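Local coordinates for siderophore periplasmic binding protein (Thermobifida fusca, PDB 5DH0) that probably binds an iron-loaded siderophore of the fuscachelin type outside the cell membrane and hands it on for uptake, as a bacterial solute-binding protein of family 8, at residues 86-89 and 93-96; 121-126 and 130-135; 268-271 and 275-278; 209-212 and 217-220; 282-287 and 299-304. All blocks are in the same frame, centred on the assembly; numbering follows the deposited sequence.

Along the chain the contacts come in the order 1, 2, 4, 3, 5, each closing before the next opens. Contacts 1 and 2 belong to the parallel sheet of the N-terminal half, at its two outermost strands, 86-88 and 132-137; their centres lie about 13 Å apart, and M96 and I94 pack on L126 and I122. Contacts 4 and 5 reach the mixed sheet of the C-terminal half, also about 13 Å apart between centres, and meet where L211 and I210 touch I302 and L299. Contact 3 ends just before strand 281-284, where contact 5 begins. Some 36 Å separates the centres of contacts 2 and 5, consistent with the two-lobed build of periplasmic binding proteins.

Contact 1 of 5, residues 86-89 and 93-96; sequences VVQS and EINM
Two backbone hydrogen bonds, N95 to V87 and S89 to E93, flank Q88 and I94 in a single antiparallel bridge. N95 N donates to V87 O at 2.8 Å, approaching from above the carbonyl plane, and S89 N donates to E93 O over 3.0 Å in a fairly straight bond (161°). Between them Q88 CA lies 3.4 Å from E93 O, a CA-H...O contact on the same acceptor. A weak bond from E93 N to S89 OG extends the pairing toward the turn.

Side chains add one close meeting. Q88 reaches out with CG anti to the backbone N (chi1 175°) and the chain extended, which carries NE2 across to I94 CG1 at 3.6 Å. The amide is fixed at both ends by outside partners, NE2 giving its hydrogen to L92 O and OE1 accepting from E49 N. S89 OG is likewise bonded to S91 OG within the turn, and N95 is the N-cap of helix 96-102, its OD1 accepting from A98 N.

The bridge thus leads from outermost strand 86-88, bonded on its other side to strand 64-66 through V87 and V65, into helix 96-102, while I94 packs against I122 of helix 116-126.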
# COMPACT_ATOMS: atom_id res chain seq x y z
N VAL A 86 2.38 -31.48 -34.35
CA VAL A 86 3.17 -30.47 -33.65
C VAL A 86 4.25 -29.92 -34.56
O VAL A 86 4.97 -30.69 -35.20
CB VAL A 86 3.82 -31.05 -32.37
CG1 VAL A 86 4.84 -30.09 -31.80
CG2 VAL A 86 2.75 -31.36 -31.35
N VAL A 87 4.36 -28.60 -34.63
CA VAL A 87 5.24 -27.96 -35.61
C VAL A 87 6.21 -26.97 -34.96
O VAL A 87 7.12 -26.42 -35.61
CB VAL A 87 4.41 -27.24 -36.69
CG1 VAL A 87 3.56 -28.24 -37.45
CG2 VAL A 87 3.52 -26.18 -36.06
N GLN A 88 6.00 -26.73 -33.67
CA GLN A 88 6.86 -25.83 -32.92
C GLN A 88 6.89 -26.36 -31.50
O GLN A 88 5.90 -26.90 -31.01
CB GLN A 88 6.34 -24.38 -33.00
CG GLN A 88 7.08 -23.36 -32.14
CD GLN A 88 6.61 -21.92 -32.36
OE1 GLN A 88 5.41 -21.63 -32.32
NE2 GLN A 88 7.56 -21.01 -32.55
N SER A 89 8.04 -26.26 -30.85
CA SER A 89 8.18 -26.77 -29.49
C SER A 89 7.99 -25.68 -28.44
O SER A 89 7.97 -24.49 -28.76
CB SER A 89 9.56 -27.42 -29.31
OG SER A 89 10.57 -26.42 -29.26
N GLU A 93 11.34 -23.47 -30.90
CA GLU A 93 12.03 -23.84 -32.13
C GLU A 93 11.04 -24.45 -33.12
O GLU A 93 10.17 -25.25 -32.75
CB GLU A 93 13.20 -24.81 -31.90
CG GLU A 93 14.04 -24.95 -33.17
CD GLU A 93 15.05 -26.09 -33.12
OE1 GLU A 93 14.83 -27.06 -32.36
OE2 GLU A 93 16.06 -26.01 -33.86
N ILE A 94 11.18 -24.06 -34.38
CA ILE A 94 10.22 -24.41 -35.40
C ILE A 94 10.69 -25.60 -36.25
O ILE A 94 11.81 -25.61 -36.76
CB ILE A 94 9.93 -23.18 -36.31
CG1 ILE A 94 9.26 -22.07 -35.50
CG2 ILE A 94 9.06 -23.57 -37.49
CD1 ILE A 94 9.03 -20.79 -36.28
N ASN A 95 9.84 -26.60 -36.35
CA ASN A 95 10.09 -27.76 -37.21
C ASN A 95 9.57 -27.48 -38.62
O ASN A 95 8.40 -27.73 -38.92
CB ASN A 95 9.41 -28.99 -36.61
CG ASN A 95 9.78 -30.27 -37.32
OD1 ASN A 95 10.21 -30.26 -38.47
ND2 ASN A 95 9.61 -31.38 -36.63
N MET A 96 10.43 -26.92 -39.46
CA MET A 96 10.07 -26.52 -40.82
C MET A 96 9.49 -27.67 -41.64
O MET A 96 8.51 -27.49 -42.37
CB MET A 96 11.29 -25.94 -41.52
CG MET A 96 11.71 -24.58 -40.97
SD MET A 96 10.51 -23.30 -41.42
CE MET A 96 11.25 -21.82 -40.71

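Contact 2 of 5, residues 121-126 and 130-135; sequences GIREDL and APTVFF
Helix 116-126 turns back into strand 132-137 with A130 N donating to L126 O at 3.0 Å, in the carbonyl plane, and the axes of helix 121-126 and strand 132-135 run 8.8 Å apart, close to antiparallel at 158°.

F134 and T132 face the helix. L126 sends CD1 to the rim of the F134 ring, 3.6 Å from CZ and near the ring plane, the two side chains crossing at about a right angle. R123 passes the same ring edge with its aliphatic part, CB lying 3.8 Å from CE2. On the strand itself, T132 CG2 sits over one face of the F134 ring, toward its rim. T132 OG1 is turned anti to the carbonyl carbon (chi1 -57°), where it packs on L126 CB and donates to A130 O at 3.1 Å, from above that carbonyl's plane.

A water in the plane of the guanidinium accepts from R123 NE at 3.0 Å and from F134 N, and donates to T132 O at 3.1 Å, while R123 NH1 forms a salt bridge with E127.

The contact closes the second half of a beta-alpha-beta unit begun by strand 106-112. Its chemistry is divided: apolar carbons of L126 and R123 meet the F134 ring, whereas the polar link from helix to strand at R123 runs through the water.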
# COMPACT_ATOMS: atom_id res chain seq x y z
N GLY A 121 14.15 -13.39 -40.51
CA GLY A 121 14.78 -14.53 -41.14
C GLY A 121 13.85 -15.72 -41.17
O GLY A 121 13.65 -16.34 -42.21
N ILE A 122 13.29 -16.04 -40.00
CA ILE A 122 12.31 -17.11 -39.87
C ILE A 122 11.11 -16.92 -40.80
O ILE A 122 10.70 -17.85 -41.49
CB ILE A 122 11.82 -17.22 -38.43
CG1 ILE A 122 12.96 -17.76 -37.55
CG2 ILE A 122 10.61 -18.12 -38.33
CD1 ILE A 122 12.63 -17.80 -36.08
N ARG A 123 10.57 -15.71 -40.84
CA ARG A 123 9.42 -15.42 -41.69
C ARG A 123 9.70 -15.67 -43.16
O ARG A 123 8.83 -16.13 -43.90
CB ARG A 123 8.97 -13.97 -41.50
CG ARG A 123 7.78 -13.56 -42.32
CD ARG A 123 7.58 -12.06 -42.22
NE ARG A 123 6.57 -11.60 -43.16
CZ ARG A 123 6.79 -11.45 -44.47
NH1 ARG A 123 8.00 -11.71 -44.98
NH2 ARG A 123 5.81 -11.02 -45.26
N GLU A 124 10.92 -15.37 -43.59
CA GLU A 124 11.29 -15.54 -45.00
C GLU A 124 11.32 -17.02 -45.36
O GLU A 124 10.85 -17.41 -46.43
CB GLU A 124 12.64 -14.88 -45.29
N ASP A 125 11.86 -17.83 -44.45
CA ASP A 125 11.89 -19.28 -44.63
C ASP A 125 10.47 -19.85 -44.75
O ASP A 125 10.19 -20.64 -45.65
CB ASP A 125 12.62 -19.95 -43.45
CG ASP A 125 14.14 -19.75 -43.50
OD1 ASP A 125 14.64 -19.20 -44.51
OD2 ASP A 125 14.84 -20.16 -42.54
N LEU A 126 9.59 -19.43 -43.85
CA LEU A 126 8.22 -19.96 -43.80
C LEU A 126 7.40 -19.60 -45.03
O LEU A 126 6.42 -20.28 -45.35
CB LEU A 126 7.50 -19.46 -42.55
CG LEU A 126 8.01 -19.99 -41.21
CD1 LEU A 126 7.42 -19.19 -40.08
CD2 LEU A 126 7.66 -21.44 -41.05
N ALA A 130 4.28 -21.13 -47.27
CA ALA A 130 2.95 -20.54 -47.34
C ALA A 130 2.96 -19.07 -46.91
O ALA A 130 3.92 -18.61 -46.29
CB ALA A 130 1.98 -21.34 -46.46
N PRO A 131 1.91 -18.31 -47.25
CA PRO A 131 1.82 -16.96 -46.69
C PRO A 131 1.94 -16.96 -45.16
O PRO A 131 1.29 -17.75 -44.48
CB PRO A 131 0.43 -16.49 -47.13
CG PRO A 131 0.15 -17.26 -48.37
CD PRO A 131 0.82 -18.60 -48.20
N THR A 132 2.79 -16.09 -44.63
CA THR A 132 3.05 -16.08 -43.20
C THR A 132 2.77 -14.72 -42.55
O THR A 132 3.31 -13.70 -42.97
CB THR A 132 4.51 -16.47 -42.92
OG1 THR A 132 4.77 -17.76 -43.48
CG2 THR A 132 4.76 -16.51 -41.41
N VAL A 133 1.91 -14.73 -41.53
CA VAL A 133 1.52 -13.50 -40.84
C VAL A 133 1.94 -13.49 -39.38
O VAL A 133 1.40 -14.25 -38.57
CB VAL A 133 -0.00 -13.27 -40.88
CG1 VAL A 133 -0.37 -12.02 -40.08
CG2 VAL A 133 -0.48 -13.14 -42.31
N PHE A 134 2.90 -12.63 -39.07
CA PHE A 134 3.38 -12.38 -37.71
C PHE A 134 3.00 -10.97 -37.21
O PHE A 134 3.18 -9.99 -37.94
CB PHE A 134 4.89 -12.52 -37.64
CG PHE A 134 5.39 -13.93 -37.76
CD1 PHE A 134 4.88 -14.93 -36.95
CD2 PHE A 134 6.42 -14.24 -38.64
CE1 PHE A 134 5.36 -16.23 -37.04
CE2 PHE A 134 6.91 -15.53 -38.73
CZ PHE A 134 6.38 -16.53 -37.93
N PHE A 135 2.49 -10.88 -35.98
CA PHE A 135 2.33 -9.57 -35.34
C PHE A 135 3.22 -9.44 -34.11
O PHE A 135 3.20 -10.29 -33.20
CB PHE A 135 0.88 -9.33 -34.94
CG PHE A 135 -0.02 -9.08 -36.10
CD1 PHE A 135 -0.82 -10.08 -36.59
CD2 PHE A 135 -0.05 -7.84 -36.72
CE1 PHE A 135 -1.65 -9.86 -37.66
CE2 PHE A 135 -0.88 -7.62 -37.80
CZ PHE A 135 -1.67 -8.64 -38.27
O HOH W 1 4.19 -11.14 -41.46

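Contact 3 of 5, residues 268-271 and 275-278; sequences KLWQ and AVEA
V276 lies under the indole of W270 and can be followed outward from its backbone. CB already rests 3.4 Å from W270 O. Beyond it the valine forks. CG1, anti to the backbone N (chi1 174°), is 3.7 Å from W270 O and also approaches the bent side chain of Q271, whose OE1 is 3.9 Å away. CG2 takes the other direction, beneath the five-membered ring: it is 3.4 Å from W270 NE1 and 3.7 Å from the ring centroid, 23° off the normal, a CH-pi contact over the face. The same CG2 lies 3.1 Å from W270 O, a tight approach. The two side chains cross at about a right angle, and the methyl lies nearer the rim than the middle of the whole indole.

Q271 also uses its own backbone, with O facing E277 CG at 3.7 Å. Its side-chain NE2 is in plane at the edge of the W270 ring.

W270 is buried against L264 and L265 of helix 259-265, I247 of strand 246-250 and V281 of strand 281-284, and V276 touches V281 as well. An alanine in place of W270 is likely to leave V276 CG2 without its aromatic face and open a gap toward I247 and V281.

The two segments are joined by apolar and CH-pi packing rather than by polar bonds: V276, over the indole face and against the W270 carbonyl, is the main link between the loop and helix 274-277, with Q271 and E277 adding to it.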
# COMPACT_ATOMS: atom_id res chain seq x y z
N LYS A 268 3.13 -22.56 6.19
CA LYS A 268 2.70 -22.13 7.52
C LYS A 268 2.38 -20.64 7.60
O LYS A 268 1.31 -20.25 8.07
CB LYS A 268 3.79 -22.46 8.56
CG LYS A 268 3.41 -22.10 9.99
CD LYS A 268 4.44 -22.65 10.99
CE LYS A 268 4.14 -22.20 12.42
NZ LYS A 268 2.79 -22.64 12.88
N LEU A 269 3.33 -19.82 7.15
CA LEU A 269 3.19 -18.36 7.16
C LEU A 269 2.00 -17.86 6.33
O LEU A 269 1.44 -16.81 6.64
CB LEU A 269 4.47 -17.71 6.65
CG LEU A 269 5.35 -17.15 7.75
CD1 LEU A 269 5.85 -18.27 8.66
CD2 LEU A 269 6.51 -16.39 7.14
N TRP A 270 1.64 -18.60 5.29
CA TRP A 270 0.46 -18.29 4.51
C TRP A 270 -0.77 -18.19 5.41
O TRP A 270 -1.60 -17.29 5.23
CB TRP A 270 0.24 -19.35 3.43
CG TRP A 270 -0.84 -19.01 2.45
CD1 TRP A 270 -2.12 -19.48 2.46
CD2 TRP A 270 -0.73 -18.14 1.32
NE1 TRP A 270 -2.82 -18.96 1.39
CE2 TRP A 270 -1.99 -18.13 0.68
CE3 TRP A 270 0.30 -17.37 0.78
CZ2 TRP A 270 -2.23 -17.37 -0.47
CZ3 TRP A 270 0.06 -16.62 -0.35
CH2 TRP A 270 -1.20 -16.63 -0.96
N GLN A 271 -0.86 -19.07 6.39
CA GLN A 271 -2.06 -19.15 7.23
C GLN A 271 -2.24 -17.93 8.13
O GLN A 271 -3.34 -17.66 8.61
CB GLN A 271 -2.03 -20.43 8.06
CG GLN A 271 -2.04 -21.69 7.20
CD GLN A 271 -3.30 -21.77 6.37
OE1 GLN A 271 -4.39 -21.46 6.85
NE2 GLN A 271 -3.15 -22.18 5.11
N ALA A 275 -5.60 -11.82 4.70
CA ALA A 275 -6.53 -12.22 3.66
C ALA A 275 -6.90 -13.69 3.79
O ALA A 275 -8.02 -14.10 3.47
CB ALA A 275 -5.96 -11.94 2.29
N VAL A 276 -5.96 -14.49 4.27
CA VAL A 276 -6.23 -15.91 4.46
C VAL A 276 -7.20 -16.09 5.62
O VAL A 276 -8.22 -16.75 5.48
CB VAL A 276 -4.93 -16.69 4.72
CG1 VAL A 276 -5.23 -18.14 5.06
CG2 VAL A 276 -4.04 -16.58 3.50
N GLU A 277 -6.88 -15.46 6.75
CA GLU A 277 -7.77 -15.45 7.91
C GLU A 277 -9.16 -14.90 7.60
O GLU A 277 -10.13 -15.30 8.24
CB GLU A 277 -7.16 -14.63 9.03
CG GLU A 277 -5.96 -15.31 9.66
CD GLU A 277 -5.23 -14.38 10.59
OE1 GLU A 277 -5.57 -13.18 10.58
OE2 GLU A 277 -4.33 -14.84 11.32
N ALA A 278 -9.25 -13.99 6.65
CA ALA A 278 -10.54 -13.41 6.29
C ALA A 278 -11.33 -14.26 5.30
O ALA A 278 -12.45 -13.88 4.92
CB ALA A 278 -10.33 -12.00 5.71

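Contact 4 of 5, residues 209-212 and 217-220; sequences EILH and KQSK
L211 and H212, at the end of the segment from helix 206-213, are the residues that meet Q218 of the short strand 217-218. Earlier in the segment, E209 instead pairs by salt bridge with R145, and I210 points away from strand 217-218 and packs on V298 and L299 of helix 292-307.

L211 points toward the strand and carries most of the contact. Its CB is 3.7 Å from Q218 NE2 and 3.8 Å from Q218 CD, while CD1 approaches Q218 OE1 at 3.7 Å; CB thus lies by the nitrogen end of the amide and CD1 by its oxygen, the side chains crossing at a slant. H212 brings its CB to 4.1 Å from Q218 NE2; its backbone N-H and the amide N-H group only adjoin and cannot bond to each other. Its ring leads away from the strand.

Q218 reaches the helix because CG stands anti to the carbonyl carbon (chi1 -58°) and the chain then runs extended. Its NE2 donates to G208 O, just before the segment, which fixes where the amide lies beside L211. The leucine itself is buried and touches F188 of strand 187-193 and I302 of helix 292-307.

NE2 bonds to G208 O; with L211 and H212 the amide makes van der Waals contact. A polar head is thereby anchored on the helix while its flank packs on a leucine, joining helix 206-213 to strand 217-218, which pairs in parallel with strand 187-193.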
# COMPACT_ATOMS: atom_id res chain seq x y z
N GLU A 209 -2.36 -6.64 -14.69
CA GLU A 209 -2.61 -5.54 -15.58
C GLU A 209 -4.12 -5.28 -15.70
O GLU A 209 -4.54 -4.13 -15.79
CB GLU A 209 -2.00 -5.81 -16.95
CG GLU A 209 -1.83 -4.55 -17.78
CD GLU A 209 -2.99 -4.33 -18.76
OE1 GLU A 209 -3.92 -5.16 -18.77
OE2 GLU A 209 -2.95 -3.32 -19.53
N ILE A 210 -4.92 -6.34 -15.66
CA ILE A 210 -6.37 -6.17 -15.72
C ILE A 210 -6.91 -5.54 -14.44
O ILE A 210 -7.76 -4.65 -14.50
CB ILE A 210 -7.09 -7.49 -16.00
CG1 ILE A 210 -6.85 -7.87 -17.46
CG2 ILE A 210 -8.59 -7.33 -15.80
CD1 ILE A 210 -7.09 -9.30 -17.74
N LEU A 211 -6.41 -5.98 -13.30
CA LEU A 211 -6.76 -5.33 -12.04
C LEU A 211 -6.37 -3.85 -12.09
O LEU A 211 -7.13 -2.98 -11.67
CB LEU A 211 -6.09 -6.01 -10.86
CG LEU A 211 -6.78 -7.29 -10.37
CD1 LEU A 211 -5.80 -8.16 -9.62
CD2 LEU A 211 -7.96 -6.92 -9.48
N HIS A 212 -5.18 -3.57 -12.63
CA HIS A 212 -4.71 -2.20 -12.73
C HIS A 212 -5.62 -1.39 -13.69
O HIS A 212 -6.07 -0.30 -13.35
CB HIS A 212 -3.26 -2.17 -13.20
CG HIS A 212 -2.66 -0.80 -13.25
ND1 HIS A 212 -2.47 -0.02 -12.12
CD2 HIS A 212 -2.21 -0.06 -14.29
CE1 HIS A 212 -1.92 1.13 -12.47
NE2 HIS A 212 -1.76 1.14 -13.78
N LYS A 217 -6.59 -1.33 -6.48
CA LYS A 217 -5.35 -1.10 -5.77
C LYS A 217 -4.68 -2.47 -5.53
O LYS A 217 -5.36 -3.45 -5.19
CB LYS A 217 -5.65 -0.35 -4.47
CG LYS A 217 -4.48 -0.24 -3.49
CD LYS A 217 -4.45 1.11 -2.74
CE LYS A 217 -5.84 1.65 -2.40
NZ LYS A 217 -6.60 0.78 -1.49
N GLN A 218 -3.36 -2.56 -5.73
CA GLN A 218 -2.70 -3.83 -5.44
C GLN A 218 -1.59 -3.68 -4.41
O GLN A 218 -1.14 -2.57 -4.13
CB GLN A 218 -2.16 -4.50 -6.72
CG GLN A 218 -3.25 -4.77 -7.76
CD GLN A 218 -2.77 -5.50 -9.00
OE1 GLN A 218 -2.43 -6.68 -8.95
NE2 GLN A 218 -2.71 -4.79 -10.13
N SER A 219 -1.15 -4.82 -3.87
CA SER A 219 -0.18 -4.89 -2.79
C SER A 219 1.21 -4.26 -3.04
O SER A 219 1.72 -4.26 -4.16
CB SER A 219 0.02 -6.37 -2.43
OG SER A 219 1.12 -6.50 -1.56
N LYS A 220 1.81 -3.73 -1.98
CA LYS A 220 3.22 -3.30 -2.00
C LYS A 220 4.20 -4.39 -2.47
O LYS A 220 5.35 -4.10 -2.83
CB LYS A 220 3.66 -2.87 -0.59
CG LYS A 220 3.82 -4.09 0.30
CD LYS A 220 4.20 -3.80 1.72
CE LYS A 220 4.08 -5.10 2.50
NZ LYS A 220 4.32 -4.94 3.95

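Contact 5 of 5, residues 282-287 and 299-304; sequences HPLRYS and LDQIEE
Hydrogen bonding between Q301 and R285 dominates this contact. The Q301 amide meets the backbone of R285 twice: R285 N donates to Q301 OE1 at 2.9 Å, in the carbonyl plane and on a lone pair, with a nearly straight bond (162°), and Q301 NE2 donates to R285 O at 3.0 Å, that oxygen lying close to the amide plane. The amide thus serves both the N-H and the C=O of one residue. Q301 NE2 has a further, weak bond to I297 O one turn back in helix 292-307, and R285 NE is weakly bonded to A253 O.

Van der Waals contacts surround the pair. Q301 OE1 also comes within 3.3 Å of L284 CA. L284 swings its CG anti to the backbone N (chi1 -177°), bringing CD1 to 3.6 Å from Q301 NE2 and 3.8 Å from Q301 CB. On R285, CB packs 3.8 Å from Q301 NE2, and the bent chain brings NH1 to 3.8 Å from Q301 CD, the guanidinium and amide planes standing 43° apart.

A leucine replacing Q301 would probably leave the N-H and C=O of R285 without these mates and let the backbone at R285 shift.

The side-chain amide pairs with R285 as a backbone peptide would, and the two complementary bonds fix which way the Q301 amide is turned and fasten the backbone at R285 to helix 292-307.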
# COMPACT_ATOMS: atom_id res chain seq x y z
N HIS A 282 -8.83 -16.62 -3.50
CA HIS A 282 -9.71 -17.10 -4.55
C HIS A 282 -8.88 -17.53 -5.73
O HIS A 282 -7.85 -16.95 -6.02
CB HIS A 282 -10.70 -16.00 -4.99
CG HIS A 282 -11.55 -15.48 -3.87
ND1 HIS A 282 -12.78 -16.01 -3.56
CD2 HIS A 282 -11.33 -14.48 -2.98
CE1 HIS A 282 -13.29 -15.36 -2.53
NE2 HIS A 282 -12.43 -14.43 -2.16
N PRO A 283 -9.34 -18.56 -6.43
CA PRO A 283 -8.66 -18.93 -7.68
C PRO A 283 -8.94 -17.90 -8.77
O PRO A 283 -9.92 -17.15 -8.67
CB PRO A 283 -9.28 -20.29 -8.03
CG PRO A 283 -10.62 -20.26 -7.37
CD PRO A 283 -10.45 -19.47 -6.10
N LEU A 284 -8.08 -17.86 -9.79
CA LEU A 284 -8.27 -16.98 -10.95
C LEU A 284 -7.84 -17.67 -12.24
O LEU A 284 -6.67 -17.85 -12.48
CB LEU A 284 -7.49 -15.68 -10.78
CG LEU A 284 -7.71 -14.70 -11.93
CD1 LEU A 284 -9.14 -14.18 -11.95
CD2 LEU A 284 -6.71 -13.55 -11.88
N ARG A 285 -8.81 -18.04 -13.06
CA ARG A 285 -8.57 -18.65 -14.35
C ARG A 285 -8.25 -17.61 -15.44
O ARG A 285 -8.65 -16.44 -15.34
CB ARG A 285 -9.80 -19.44 -14.78
CG ARG A 285 -10.12 -20.62 -13.90
CD ARG A 285 -11.62 -20.70 -13.73
NE ARG A 285 -12.27 -20.72 -15.02
CZ ARG A 285 -13.34 -19.99 -15.32
NH1 ARG A 285 -13.87 -19.18 -14.42
NH2 ARG A 285 -13.87 -20.08 -16.54
N TYR A 286 -7.54 -18.05 -16.48
CA TYR A 286 -7.18 -17.24 -17.64
C TYR A 286 -6.48 -15.95 -17.24
O TYR A 286 -6.63 -14.93 -17.90
CB TYR A 286 -8.41 -16.95 -18.49
CG TYR A 286 -8.94 -18.20 -19.15
CD1 TYR A 286 -8.20 -18.86 -20.13
CD2 TYR A 286 -10.16 -18.74 -18.77
CE1 TYR A 286 -8.66 -20.02 -20.72
CE2 TYR A 286 -10.64 -19.91 -19.37
CZ TYR A 286 -9.88 -20.54 -20.34
OH TYR A 286 -10.35 -21.69 -20.94
N SER A 287 -5.74 -16.02 -16.14
CA SER A 287 -4.87 -14.96 -15.67
C SER A 287 -4.03 -14.35 -16.78
O SER A 287 -3.77 -13.16 -16.79
CB SER A 287 -3.95 -15.49 -14.56
OG SER A 287 -2.97 -14.54 -14.18
N LEU A 299 -12.37 -10.43 -15.71
CA LEU A 299 -13.30 -9.42 -15.18
C LEU A 299 -14.47 -10.03 -14.44
O LEU A 299 -14.85 -9.55 -13.37
CB LEU A 299 -13.85 -8.54 -16.29
CG LEU A 299 -12.92 -7.47 -16.81
CD1 LEU A 299 -13.68 -6.58 -17.78
CD2 LEU A 299 -12.39 -6.68 -15.62
N ASP A 300 -15.06 -11.07 -15.02
CA ASP A 300 -16.21 -11.71 -14.39
C ASP A 300 -15.84 -12.31 -13.02
O ASP A 300 -16.67 -12.34 -12.11
CB ASP A 300 -16.80 -12.79 -15.30
N GLN A 301 -14.60 -12.76 -12.87
CA GLN A 301 -14.17 -13.35 -11.62
C GLN A 301 -13.86 -12.28 -10.57
O GLN A 301 -14.11 -12.47 -9.39
CB GLN A 301 -12.94 -14.25 -11.83
CG GLN A 301 -13.19 -15.55 -12.59
CD GLN A 301 -11.89 -16.29 -12.90
OE1 GLN A 301 -11.41 -17.08 -12.09
NE2 GLN A 301 -11.33 -16.03 -14.06
N ILE A 302 -13.29 -11.17 -11.01
CA ILE A 302 -13.05 -10.05 -10.12
C ILE A 302 -14.37 -9.42 -9.62
O ILE A 302 -14.51 -9.14 -8.43
CB ILE A 302 -12.16 -8.97 -10.80
CG1 ILE A 302 -10.80 -9.58 -11.14
CG2 ILE A 302 -11.94 -7.78 -9.87
CD1 ILE A 302 -9.94 -8.75 -12.05
N GLU A 303 -15.34 -9.21 -10.51
CA GLU A 303 -16.65 -8.68 -10.07
C GLU A 303 -17.30 -9.62 -9.04
O GLU A 303 -17.79 -9.17 -8.01
CB GLU A 303 -17.61 -8.46 -11.26
N GLU A 304 -17.27 -10.92 -9.31
CA GLU A 304 -17.79 -11.90 -8.36
C GLU A 304 -17.18 -11.76 -6.96
O GLU A 304 -17.88 -11.88 -5.95
CB GLU A 304 -17.57 -13.31 -8.91
CG GLU A 304 -18.27 -14.42 -8.12
CD GLU A 304 -19.78 -14.49 -8.37
OE1 GLU A 304 -20.35 -13.58 -9.03
OE2 GLU A 304 -20.40 -15.47 -7.91